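PDB 4M9Q: ARF-like GTPase from Chlamydomonas reinhardtii, which belongs to the ADP-ribosylation factor family of small GTPases with a P-loop fold and binds phosphoaminophosphonic acid-guanylate ester together with a magnesium ion. Local coordinates for residues D105-D116 against N137-A146; T42-I50 against R159-D170. All coordinates share one frame; numbering follows the deposited sequence.

Contact 1 of 2, residues D105-D116 against N137-A146; sequences DKPICIFANKQD and NSHNVFPCTA. With GNP (phosphoaminophosphonic acid-guanylate ester), chain D.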
loop_
_atom_site.group_PDB
_atom_site.type_symbol
_atom_site.label_atom_id
_atom_site.label_comp_id
_atom_site.label_asym_id
_atom_site.label_seq_id
_atom_site.Cartn_x
_atom_site.Cartn_y
_atom_site.Cartn_z
ATOM N N ASP A 105 -4.584 -13.715 4.189
ATOM C CA ASP A 105 -3.297 -13.761 4.954
ATOM C C ASP A 105 -2.167 -12.776 4.594
ATOM O O ASP A 105 -1.104 -12.850 5.177
ATOM C CB ASP A 105 -2.712 -15.200 4.955
ATOM C CG ASP A 105 -3.620 -16.221 5.698
ATOM O OD1 ASP A 105 -4.302 -15.851 6.705
ATOM O OD2 ASP A 105 -3.637 -17.399 5.274
ATOM N N LYS A 106 -2.367 -11.860 3.645
ATOM C CA LYS A 106 -1.331 -10.897 3.316
ATOM C C LYS A 106 -1.470 -9.660 4.215
ATOM O O LYS A 106 -2.597 -9.181 4.505
ATOM C CB LYS A 106 -1.421 -10.498 1.863
ATOM C CG LYS A 106 -1.004 -11.610 0.913
ATOM C CD LYS A 106 -1.200 -11.234 -0.536
ATOM C CE LYS A 106 -0.870 -12.376 -1.498
ATOM N NZ LYS A 106 -1.201 -11.989 -2.902
ATOM N N PRO A 107 -0.335 -9.136 4.690
ATOM C CA PRO A 107 -0.385 -8.045 5.627
ATOM C C PRO A 107 -0.592 -6.677 4.947
ATOM O O PRO A 107 -0.275 -6.532 3.734
ATOM C CB PRO A 107 0.967 -8.119 6.290
ATOM C CG PRO A 107 1.862 -8.711 5.305
ATOM C CD PRO A 107 1.011 -9.711 4.588
ATOM N N ILE A 108 -1.161 -5.732 5.718
ATOM C CA ILE A 108 -1.469 -4.371 5.270
ATOM C C ILE A 108 -0.821 -3.337 6.199
ATOM O O ILE A 108 -1.023 -3.312 7.415
ATOM C CB ILE A 108 -2.949 -4.007 5.326
ATOM C CG1 ILE A 108 -3.864 -5.177 5.120
ATOM C CG2 ILE A 108 -3.297 -2.982 4.241
ATOM C CD1 ILE A 108 -3.691 -5.736 3.799
ATOM N N CYS A 109 -0.014 -2.480 5.631
ATOM C CA CYS A 109 0.538 -1.392 6.371
ATOM C C CYS A 109 -0.330 -0.173 6.020
ATOM O O CYS A 109 -0.422 0.202 4.887
ATOM C CB CYS A 109 1.969 -1.191 5.951
ATOM S SG CYS A 109 2.667 0.307 6.601
ATOM N N ILE A 110 -1.028 0.380 6.994
ATOM C CA ILE A 110 -1.935 1.454 6.748
ATOM C C ILE A 110 -1.266 2.728 7.206
ATOM O O ILE A 110 -0.890 2.855 8.375
ATOM C CB ILE A 110 -3.254 1.241 7.516
ATOM C CG1 ILE A 110 -3.904 -0.080 7.048
ATOM C CG2 ILE A 110 -4.208 2.424 7.300
ATOM C CD1 ILE A 110 -4.805 -0.756 8.044
ATOM N N PHE A 111 -1.077 3.669 6.292
ATOM C CA PHE A 111 -0.494 4.940 6.674
ATOM C C PHE A 111 -1.579 5.983 6.843
ATOM O O PHE A 111 -2.323 6.279 5.938
ATOM C CB PHE A 111 0.499 5.396 5.629
ATOM C CG PHE A 111 1.827 4.699 5.699
ATOM C CD1 PHE A 111 2.615 4.864 6.765
ATOM C CD2 PHE A 111 2.297 3.955 4.644
ATOM C CE1 PHE A 111 3.861 4.262 6.829
ATOM C CE2 PHE A 111 3.554 3.358 4.670
ATOM C CZ PHE A 111 4.330 3.491 5.773
ATOM N N ALA A 112 -1.689 6.521 8.038
ATOM C CA ALA A 112 -2.652 7.598 8.306
ATOM C C ALA A 112 -1.929 8.881 7.938
ATOM O O ALA A 112 -1.315 9.518 8.790
ATOM C CB ALA A 112 -3.059 7.627 9.785
ATOM N N ASN A 113 -1.986 9.229 6.668
ATOM C CA ASN A 113 -1.151 10.294 6.112
ATOM C C ASN A 113 -1.667 11.731 6.381
ATOM O O ASN A 113 -2.807 11.957 6.770
ATOM C CB ASN A 113 -0.968 10.056 4.618
ATOM C CG ASN A 113 0.099 10.932 4.018
ATOM O OD1 ASN A 113 1.143 11.205 4.651
ATOM N ND2 ASN A 113 -0.149 11.408 2.811
ATOM N N LYS A 114 -0.785 12.695 6.206
ATOM C CA LYS A 114 -1.142 14.139 6.283
ATOM C C LYS A 114 -1.329 14.614 7.730
ATOM O O LYS A 114 -2.197 15.410 8.008
ATOM C CB LYS A 114 -2.384 14.433 5.427
ATOM C CG LYS A 114 -2.277 13.939 3.961
ATOM C CD LYS A 114 -3.101 14.807 3.005
ATOM C CE LYS A 114 -3.209 14.234 1.615
ATOM N NZ LYS A 114 -4.233 14.905 0.754
ATOM N N GLN A 115 -0.477 14.134 8.634
ATOM C CA GLN A 115 -0.539 14.488 10.039
ATOM C C GLN A 115 -0.053 15.896 10.328
ATOM O O GLN A 115 -0.152 16.347 11.459
ATOM C CB GLN A 115 0.245 13.516 10.893
ATOM C CG GLN A 115 -0.280 12.083 10.903
ATOM C CD GLN A 115 -1.552 11.907 11.691
ATOM O OE1 GLN A 115 -1.689 12.492 12.732
ATOM N NE2 GLN A 115 -2.453 11.066 11.218
ATOM N N ASP A 116 0.472 16.582 9.321
ATOM C CA ASP A 116 0.764 18.036 9.424
ATOM C C ASP A 116 -0.492 18.871 9.321
ATOM O O ASP A 116 -0.510 20.030 9.730
ATOM C CB ASP A 116 1.727 18.481 8.324
ATOM C CG ASP A 116 1.177 18.182 6.916
ATOM O OD1 ASP A 116 0.696 17.024 6.617
ATOM O OD2 ASP A 116 1.216 19.125 6.082
ATOM N N ASN A 137 -6.745 -9.583 8.139
ATOM C CA ASN A 137 -5.433 -9.569 7.593
ATOM C C ASN A 137 -4.612 -8.789 8.603
ATOM O O ASN A 137 -5.036 -7.733 9.099
ATOM C CB ASN A 137 -5.404 -8.808 6.273
ATOM C CG ASN A 137 -5.981 -9.603 5.134
ATOM O OD1 ASN A 137 -7.182 -9.826 5.095
ATOM N ND2 ASN A 137 -5.129 -10.021 4.193
ATOM N N SER A 138 -3.437 -9.318 8.917
ATOM C CA SER A 138 -2.576 -8.667 9.849
ATOM C C SER A 138 -2.366 -7.224 9.371
ATOM O O SER A 138 -2.216 -6.979 8.177
ATOM C CB SER A 138 -1.282 -9.446 9.976
ATOM O OG SER A 138 -0.358 -8.694 10.723
ATOM N N HIS A 139 -2.404 -6.255 10.285
ATOM C CA HIS A 139 -2.256 -4.877 9.887
ATOM C C HIS A 139 -1.868 -4.034 11.006
ATOM O O HIS A 139 -2.076 -4.375 12.177
ATOM C CB HIS A 139 -3.527 -4.333 9.327
ATOM C CG HIS A 139 -4.650 -4.329 10.300
ATOM N ND1 HIS A 139 -5.401 -5.413 10.513
ATOM C CD2 HIS A 139 -5.108 -3.336 11.192
ATOM C CE1 HIS A 139 -6.338 -5.130 11.476
ATOM N NE2 HIS A 139 -6.133 -3.866 11.904
ATOM N N ASN A 140 -1.323 -2.884 10.665
ATOM C CA ASN A 140 -0.904 -1.930 11.677
ATOM C C ASN A 140 -1.065 -0.567 11.070
ATOM O O ASN A 140 -0.884 -0.427 9.850
ATOM C CB ASN A 140 0.568 -2.178 12.013
ATOM C CG ASN A 140 0.962 -1.694 13.387
ATOM O OD1 ASN A 140 0.242 -0.966 14.061
ATOM N ND2 ASN A 140 2.134 -2.122 13.820
ATOM N N VAL A 141 -1.347 0.441 11.887
ATOM C CA VAL A 141 -1.611 1.771 11.364
ATOM C C VAL A 141 -0.538 2.680 11.852
ATOM O O VAL A 141 -0.233 2.671 13.029
ATOM C CB VAL A 141 -2.958 2.342 11.876
ATOM C CG1 VAL A 141 -3.142 3.804 11.438
ATOM C CG2 VAL A 141 -4.110 1.442 11.422
ATOM N N PHE A 142 0.015 3.477 10.955
ATOM C CA PHE A 142 1.117 4.349 11.271
ATOM C C PHE A 142 0.769 5.731 10.789
ATOM O O PHE A 142 0.559 5.937 9.609
ATOM C CB PHE A 142 2.352 3.919 10.512
ATOM C CG PHE A 142 2.822 2.543 10.862
ATOM C CD1 PHE A 142 2.425 1.451 10.110
ATOM C CD2 PHE A 142 3.697 2.348 11.907
ATOM C CE1 PHE A 142 2.869 0.191 10.410
ATOM C CE2 PHE A 142 4.128 1.084 12.229
ATOM C CZ PHE A 142 3.700 0.006 11.489
ATOM N N PRO A 143 0.687 6.692 11.711
ATOM C CA PRO A 143 0.529 8.042 11.277
ATOM C C PRO A 143 1.797 8.562 10.629
ATOM O O PRO A 143 2.883 8.227 11.078
ATOM C CB PRO A 143 0.241 8.808 12.576
ATOM C CG PRO A 143 0.396 7.856 13.688
ATOM C CD PRO A 143 0.648 6.505 13.157
ATOM N N CYS A 144 1.678 9.437 9.623
ATOM C CA CYS A 144 2.854 9.932 8.941
ATOM C C CYS A 144 2.558 11.201 8.189
ATOM O O CYS A 144 1.410 11.670 8.103
ATOM C CB CYS A 144 3.369 8.893 7.952
ATOM S SG CYS A 144 2.198 8.638 6.616
ATOM N N THR A 145 3.630 11.760 7.633
ATOM C CA THR A 145 3.583 12.974 6.818
ATOM C C THR A 145 4.503 12.767 5.636
ATOM O O THR A 145 5.708 12.921 5.715
ATOM C CB THR A 145 4.040 14.167 7.684
ATOM O OG1 THR A 145 3.184 14.200 8.810
ATOM C CG2 THR A 145 3.970 15.490 6.942
ATOM N N ALA A 146 3.916 12.319 4.558
ATOM C CA ALA A 146 4.632 11.981 3.346
ATOM C C ALA A 146 5.232 13.264 2.775
ATOM O O ALA A 146 6.212 13.197 2.065
ATOM C CB ALA A 146 3.664 11.355 2.338
HETATM P PG GNP D . -3.644 9.463 -7.073
HETATM O O1G GNP D . -2.253 9.364 -7.897
HETATM O O2G GNP D . -4.007 8.096 -6.397
HETATM O O3G GNP D . -4.695 10.046 -8.035
HETATM N N3B GNP D . -3.347 10.485 -5.747
HETATM P PB GNP D . -2.025 10.126 -4.757
HETATM O O1B GNP D . -0.777 9.515 -5.580
HETATM O O2B GNP D . -2.540 9.205 -3.686
HETATM O O3A GNP D . -1.725 11.555 -4.131
HETATM P PA GNP D . -0.390 12.414 -4.241
HETATM O O1A GNP D . -0.431 12.837 -5.658
HETATM O O2A GNP D . 0.717 11.602 -3.669
HETATM O "O5'" GNP D . -0.791 13.590 -3.237
HETATM C "C5'" GNP D . -2.070 14.251 -3.393
HETATM C "C4'" GNP D . -1.992 15.708 -2.865
HETATM O "O4'" GNP D . -1.715 15.615 -1.459
HETATM C "C3'" GNP D . -0.806 16.501 -3.392
HETATM O "O3'" GNP D . -0.992 17.911 -3.280
HETATM C "C2'" GNP D . 0.278 16.223 -2.406
HETATM O "O2'" GNP D . 1.271 17.202 -2.327
HETATM C "C1'" GNP D . -0.500 16.262 -1.128
HETATM N N9 GNP D . 0.117 15.592 0.020
HETATM C C8 GNP D . 0.625 14.361 0.005
HETATM N N7 GNP D . 1.051 14.012 1.227
HETATM C C5 GNP D . 0.832 15.050 2.041
HETATM C C6 GNP D . 1.098 15.304 3.467
HETATM O O6 GNP D . 1.647 14.456 4.195
HETATM N N1 GNP D . 0.714 16.467 3.950
HETATM C C2 GNP D . 0.104 17.425 3.185
HETATM N N2 GNP D . -0.218 18.570 3.793
HETATM N N3 GNP D . -0.174 17.272 1.864
HETATM C C4 GNP D . 0.209 16.104 1.247
HETATM O O HOH W 1 -2.205 -11.600 7.796
#

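Contact 2 of 2, residues T42-I50 against R159-D170; sequences TLNEGKYKI and RDGLKWLVGTVD. With SO4 (sulfate ion), chain F.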
loop_
_atom_site.group_PDB
_atom_site.type_symbol
_atom_site.label_atom_id
_atom_site.label_comp_id
_atom_site.label_asym_id
_atom_site.label_seq_id
_atom_site.Cartn_x
_atom_site.Cartn_y
_atom_site.Cartn_z
ATOM N N THR A 42 11.961 0.269 -6.842
ATOM C CA THR A 42 12.562 -0.759 -6.050
ATOM C C THR A 42 13.265 -0.163 -4.852
ATOM O O THR A 42 13.867 0.884 -4.955
ATOM C CB THR A 42 13.538 -1.562 -6.887
ATOM O OG1 THR A 42 12.795 -2.392 -7.788
ATOM C CG2 THR A 42 14.413 -2.428 -5.982
ATOM N N LEU A 43 13.099 -0.814 -3.704
ATOM C CA LEU A 43 13.642 -0.361 -2.438
ATOM C C LEU A 43 14.450 -1.482 -1.828
ATOM O O LEU A 43 14.130 -2.640 -2.020
ATOM C CB LEU A 43 12.504 -0.079 -1.404
ATOM C CG LEU A 43 11.442 0.947 -1.718
ATOM C CD1 LEU A 43 10.526 1.113 -0.536
ATOM C CD2 LEU A 43 12.054 2.280 -2.064
ATOM N N ASN A 44 15.395 -1.124 -0.976
ATOM C CA ASN A 44 16.080 -2.086 -0.115
ATOM C C ASN A 44 15.604 -1.951 1.332
ATOM O O ASN A 44 15.431 -0.858 1.821
ATOM C CB ASN A 44 17.564 -1.855 -0.223
ATOM C CG ASN A 44 18.076 -2.202 -1.581
ATOM O OD1 ASN A 44 17.519 -3.081 -2.233
ATOM N ND2 ASN A 44 19.117 -1.527 -2.026
ATOM N N GLU A 45 15.282 -3.055 1.970
ATOM C CA GLU A 45 14.904 -3.037 3.378
ATOM C C GLU A 45 15.283 -4.345 3.991
ATOM O O GLU A 45 14.749 -5.387 3.611
ATOM C CB GLU A 45 13.418 -2.847 3.552
ATOM C CG GLU A 45 12.953 -2.752 5.016
ATOM C CD GLU A 45 13.683 -1.703 5.843
ATOM O OE1 GLU A 45 13.590 -0.487 5.538
ATOM O OE2 GLU A 45 14.366 -2.116 6.821
ATOM N N GLY A 46 16.243 -4.271 4.909
ATOM C CA GLY A 46 16.934 -5.409 5.383
ATOM C C GLY A 46 17.447 -6.225 4.228
ATOM O O GLY A 46 18.153 -5.733 3.347
ATOM N N LYS A 47 17.000 -7.464 4.257
ATOM C CA LYS A 47 17.462 -8.582 3.470
ATOM C C LYS A 47 16.628 -8.710 2.198
ATOM O O LYS A 47 16.794 -9.614 1.443
ATOM C CB LYS A 47 17.231 -9.783 4.368
ATOM C CG LYS A 47 17.600 -11.139 3.885
ATOM C CD LYS A 47 16.725 -12.177 4.581
ATOM C CE LYS A 47 16.761 -12.049 6.098
ATOM N NZ LYS A 47 15.998 -13.134 6.781
ATOM N N TYR A 48 15.742 -7.750 1.958
ATOM C CA TYR A 48 14.816 -7.809 0.826
ATOM C C TYR A 48 14.950 -6.686 -0.203
ATOM O O TYR A 48 15.204 -5.536 0.124
ATOM C CB TYR A 48 13.408 -7.761 1.374
ATOM C CG TYR A 48 13.023 -8.996 2.103
ATOM C CD1 TYR A 48 13.209 -9.107 3.455
ATOM C CD2 TYR A 48 12.539 -10.085 1.422
ATOM C CE1 TYR A 48 12.891 -10.272 4.128
ATOM C CE2 TYR A 48 12.236 -11.255 2.078
ATOM C CZ TYR A 48 12.401 -11.329 3.431
ATOM O OH TYR A 48 12.128 -12.479 4.108
ATOM N N LYS A 49 14.788 -7.067 -1.452
ATOM C CA LYS A 49 14.616 -6.134 -2.547
ATOM C C LYS A 49 13.102 -6.001 -2.638
ATOM O O LYS A 49 12.430 -7.006 -2.703
ATOM C CB LYS A 49 15.215 -6.718 -3.832
ATOM C CG LYS A 49 15.625 -5.674 -4.860
ATOM C CD LYS A 49 16.275 -6.297 -6.118
ATOM C CE LYS A 49 16.134 -5.366 -7.331
ATOM N NZ LYS A 49 16.627 -5.904 -8.633
ATOM N N ILE A 50 12.567 -4.788 -2.582
ATOM C CA ILE A 50 11.110 -4.573 -2.565
ATOM C C ILE A 50 10.704 -3.811 -3.811
ATOM O O ILE A 50 11.131 -2.678 -4.015
ATOM C CB ILE A 50 10.691 -3.806 -1.294
ATOM C CG1 ILE A 50 11.062 -4.643 -0.050
ATOM C CG2 ILE A 50 9.209 -3.614 -1.264
ATOM C CD1 ILE A 50 11.440 -3.827 1.122
ATOM N N ARG A 159 9.570 4.599 6.914
ATOM C CA ARG A 159 10.397 3.376 7.043
ATOM C C ARG A 159 9.938 2.495 8.194
ATOM O O ARG A 159 9.942 1.272 8.072
ATOM C CB ARG A 159 11.904 3.697 7.202
ATOM C CG ARG A 159 12.628 4.105 5.909
ATOM C CD ARG A 159 12.933 2.863 5.077
ATOM N NE ARG A 159 13.306 3.171 3.694
ATOM C CZ ARG A 159 13.858 2.308 2.835
ATOM N NH1 ARG A 159 14.119 1.056 3.186
ATOM N NH2 ARG A 159 14.164 2.712 1.605
ATOM N N ASP A 160 9.546 3.091 9.316
ATOM C CA ASP A 160 9.013 2.294 10.423
ATOM C C ASP A 160 7.877 1.413 9.929
ATOM O O ASP A 160 7.845 0.207 10.166
ATOM C CB ASP A 160 8.530 3.156 11.548
ATOM C CG ASP A 160 9.669 3.885 12.276
ATOM O OD1 ASP A 160 10.877 3.552 12.053
ATOM O OD2 ASP A 160 9.341 4.820 13.071
ATOM N N GLY A 161 6.972 1.995 9.178
ATOM C CA GLY A 161 5.852 1.235 8.627
ATOM C C GLY A 161 6.346 0.180 7.663
ATOM O O GLY A 161 5.971 -0.972 7.769
ATOM N N LEU A 162 7.257 0.556 6.768
ATOM C CA LEU A 162 7.849 -0.414 5.841
ATOM C C LEU A 162 8.532 -1.561 6.568
ATOM O O LEU A 162 8.351 -2.712 6.195
ATOM C CB LEU A 162 8.803 0.271 4.863
ATOM C CG LEU A 162 9.314 -0.580 3.723
ATOM C CD1 LEU A 162 8.160 -1.117 2.908
ATOM C CD2 LEU A 162 10.239 0.228 2.836
ATOM N N LYS A 163 9.271 -1.258 7.629
ATOM C CA LYS A 163 10.003 -2.300 8.372
ATOM C C LYS A 163 9.047 -3.266 9.072
ATOM O O LYS A 163 9.319 -4.446 9.155
ATOM C CB LYS A 163 10.903 -1.693 9.454
ATOM C CG LYS A 163 12.277 -1.281 8.971
ATOM C CD LYS A 163 13.048 -0.410 9.987
ATOM C CE LYS A 163 14.512 -0.285 9.568
ATOM N NZ LYS A 163 15.311 -1.563 9.782
ATOM N N TRP A 164 7.945 -2.748 9.608
ATOM C CA TRP A 164 6.931 -3.626 10.175
ATOM C C TRP A 164 6.370 -4.533 9.081
ATOM O O TRP A 164 6.166 -5.714 9.308
ATOM C CB TRP A 164 5.819 -2.825 10.798
ATOM C CG TRP A 164 4.705 -3.718 11.228
ATOM C CD1 TRP A 164 4.593 -4.441 12.432
ATOM C CD2 TRP A 164 3.539 -4.103 10.458
ATOM N NE1 TRP A 164 3.450 -5.185 12.441
ATOM C CE2 TRP A 164 2.783 -5.036 11.285
ATOM C CE3 TRP A 164 3.056 -3.758 9.259
ATOM C CZ2 TRP A 164 1.608 -5.567 10.877
ATOM C CZ3 TRP A 164 1.868 -4.331 8.832
ATOM C CH2 TRP A 164 1.175 -5.230 9.629
ATOM N N LEU A 165 6.116 -3.992 7.887
ATOM C CA LEU A 165 5.525 -4.790 6.813
ATOM C C LEU A 165 6.497 -5.887 6.411
ATOM O O LEU A 165 6.123 -7.062 6.320
ATOM C CB LEU A 165 5.269 -3.965 5.557
ATOM C CG LEU A 165 3.941 -4.008 4.826
ATOM C CD1 LEU A 165 4.153 -3.657 3.364
ATOM C CD2 LEU A 165 3.208 -5.281 5.009
ATOM N N VAL A 166 7.739 -5.473 6.171
ATOM C CA VAL A 166 8.723 -6.394 5.633
ATOM C C VAL A 166 8.990 -7.489 6.653
ATOM O O VAL A 166 9.097 -8.652 6.297
ATOM C CB VAL A 166 10.008 -5.670 5.173
ATOM C CG1 VAL A 166 11.074 -6.704 4.868
ATOM C CG2 VAL A 166 9.681 -4.797 3.940
ATOM N N GLY A 167 9.048 -7.114 7.913
ATOM C CA GLY A 167 9.217 -8.082 8.989
ATOM C C GLY A 167 8.057 -9.051 9.081
ATOM O O GLY A 167 8.239 -10.223 9.383
ATOM N N THR A 168 6.856 -8.577 8.809
ATOM C CA THR A 168 5.726 -9.477 8.823
ATOM C C THR A 168 5.811 -10.406 7.662
ATOM O O THR A 168 5.619 -11.606 7.844
ATOM C CB THR A 168 4.413 -8.705 8.800
ATOM O OG1 THR A 168 4.384 -7.836 9.934
ATOM C CG2 THR A 168 3.261 -9.569 8.897
ATOM N N VAL A 169 6.121 -9.893 6.466
ATOM C CA VAL A 169 6.295 -10.780 5.298
ATOM C C VAL A 169 7.450 -11.761 5.581
ATOM O O VAL A 169 7.301 -12.936 5.389
ATOM C CB VAL A 169 6.547 -10.001 4.014
ATOM C CG1 VAL A 169 6.877 -10.944 2.827
ATOM C CG2 VAL A 169 5.320 -9.133 3.733
ATOM N N ASP A 170 8.552 -11.268 6.144
ATOM C CA ASP A 170 9.693 -12.108 6.396
ATOM C C ASP A 170 9.358 -13.294 7.283
ATOM O O ASP A 170 9.746 -14.383 6.989
ATOM C CB ASP A 170 10.812 -11.316 7.052
ATOM C CG ASP A 170 12.009 -12.197 7.378
ATOM O OD1 ASP A 170 12.596 -12.770 6.430
ATOM O OD2 ASP A 170 12.343 -12.333 8.559
HETATM S S SO4 F . 14.749 -8.602 7.595
HETATM O O1 SO4 F . 14.983 -8.148 6.208
HETATM O O2 SO4 F . 15.711 -7.889 8.482
HETATM O O3 SO4 F . 13.328 -8.346 7.989
HETATM O O4 SO4 F . 15.013 -10.059 7.694
HETATM O O HOH W 2 16.149 1.591 -0.392
#

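Contact 1 of 2, residues D105-D116 against N137-A146
The side-chain carbonyl of N113 accepts the backbone N-H of A146, OD1 to N 3.0 Å, in the plane of its amide group. With CG anti to the backbone N (chi1 -168°), the N113 amide swings across to the 137-146 segment while ND2 bonds to A15 O in the phosphate-binding loop. Beside it lies the guanine of phosphoaminophosphonic acid-guanylate ester. D116 is suited to that base because a carboxylate can take two N-H groups at once: OD1 accepts from N1 of the ligand at 2.7 Å and OD2 from N2 at 2.8 Å. K114 lays its extended methylene chain along the guanine, and its ammonium group is paired with D80.

Behind these residues, parallel strands 108-113 and 139-143 run in register, with I110 N to N140 O 3.0 Å and F142 N to I110 O 2.8 Å. A112 O is gripped twice, by C144 N at 3.1 Å and by Q115 NE2 at 3.1 Å, from opposite faces of its plane. Small C109 and C144 fit beside aromatic rings: C109 SG lies obliquely to the F142 ring, C144 SG obliquely to that of F111. At the far end N137 ND2 donates to K106 O at 2.7 Å, in its own amide plane and onto a lone pair. The chemistry implies guanine recognition by the NKxD motif, with the loop after strand 139-143 holding its asparagine and supplying T145 and A146.

Contact 2 of 2, residues T42-I50 against R159-D170
The side chains of E45 and R159 run antiparallel past one another, their carboxylate and guanidinium planes 59° apart, joining the hairpin of strands 38-45 and 48-55 to helix 157-190. NH1 of R159 serves two acceptors near the guanidinium plane, N44 O at 2.7 Å and E45 OE1 at 2.9 Å, the latter met from above the carboxylate plane. Arginine suits this place because its long chain, bent at chi2 (-78°), can carry one nitrogen to both a backbone carbonyl and an acid. The other carboxylate oxygen of E45 forms a weak salt bridge with K163 NZ, and the methylenes of K163 run close beside it.

The tightly packed part is apolar. V166 divides its branches: CG2 meets I50 CD1 tip to tip at 3.5 Å, whereas CG1 approaches the Y48 ring obliquely, 3.5 Å from CD1. L43 and L162 touch through CD1 and CD2, also 3.5 Å apart. Beta-branched valine offers two methyls from one helical position, enough to fill both contacts.

Toward the type II' turn from E45 to Y48 the contact is looser. Exposed K47 reaches D170 OD1 by a weak salt bridge, and its backbone N binds a sulfate ion, probably from the crystallisation liquor. D170 also lies at the edge of the Y48 ring. An aliphatic seam bordered by charge pairs therefore joins hairpin to helix, and N44 O probably helps fix how the guanidinium is turned toward E45.

The centres of contacts 1 and 2 lie about 14 Å apart on one six-stranded mixed sheet, contact 2 at the hairpin of strands 38-45 and 48-55, contact 1 at the opposite edge, where 139-143 is outermost. Along the chain the order is 42-50, 105-116, 137-146, 159-170, placing both segments of contact 1 between those of contact 2. Helix 157-190 follows strand 139-143 and spans the sheet between the two sites: W164 packs on I108, H139, N140 and F142, while the same helix meets the hairpin. One helix thus ties the guanine-binding side of this GTPase fold to the sheet's far edge.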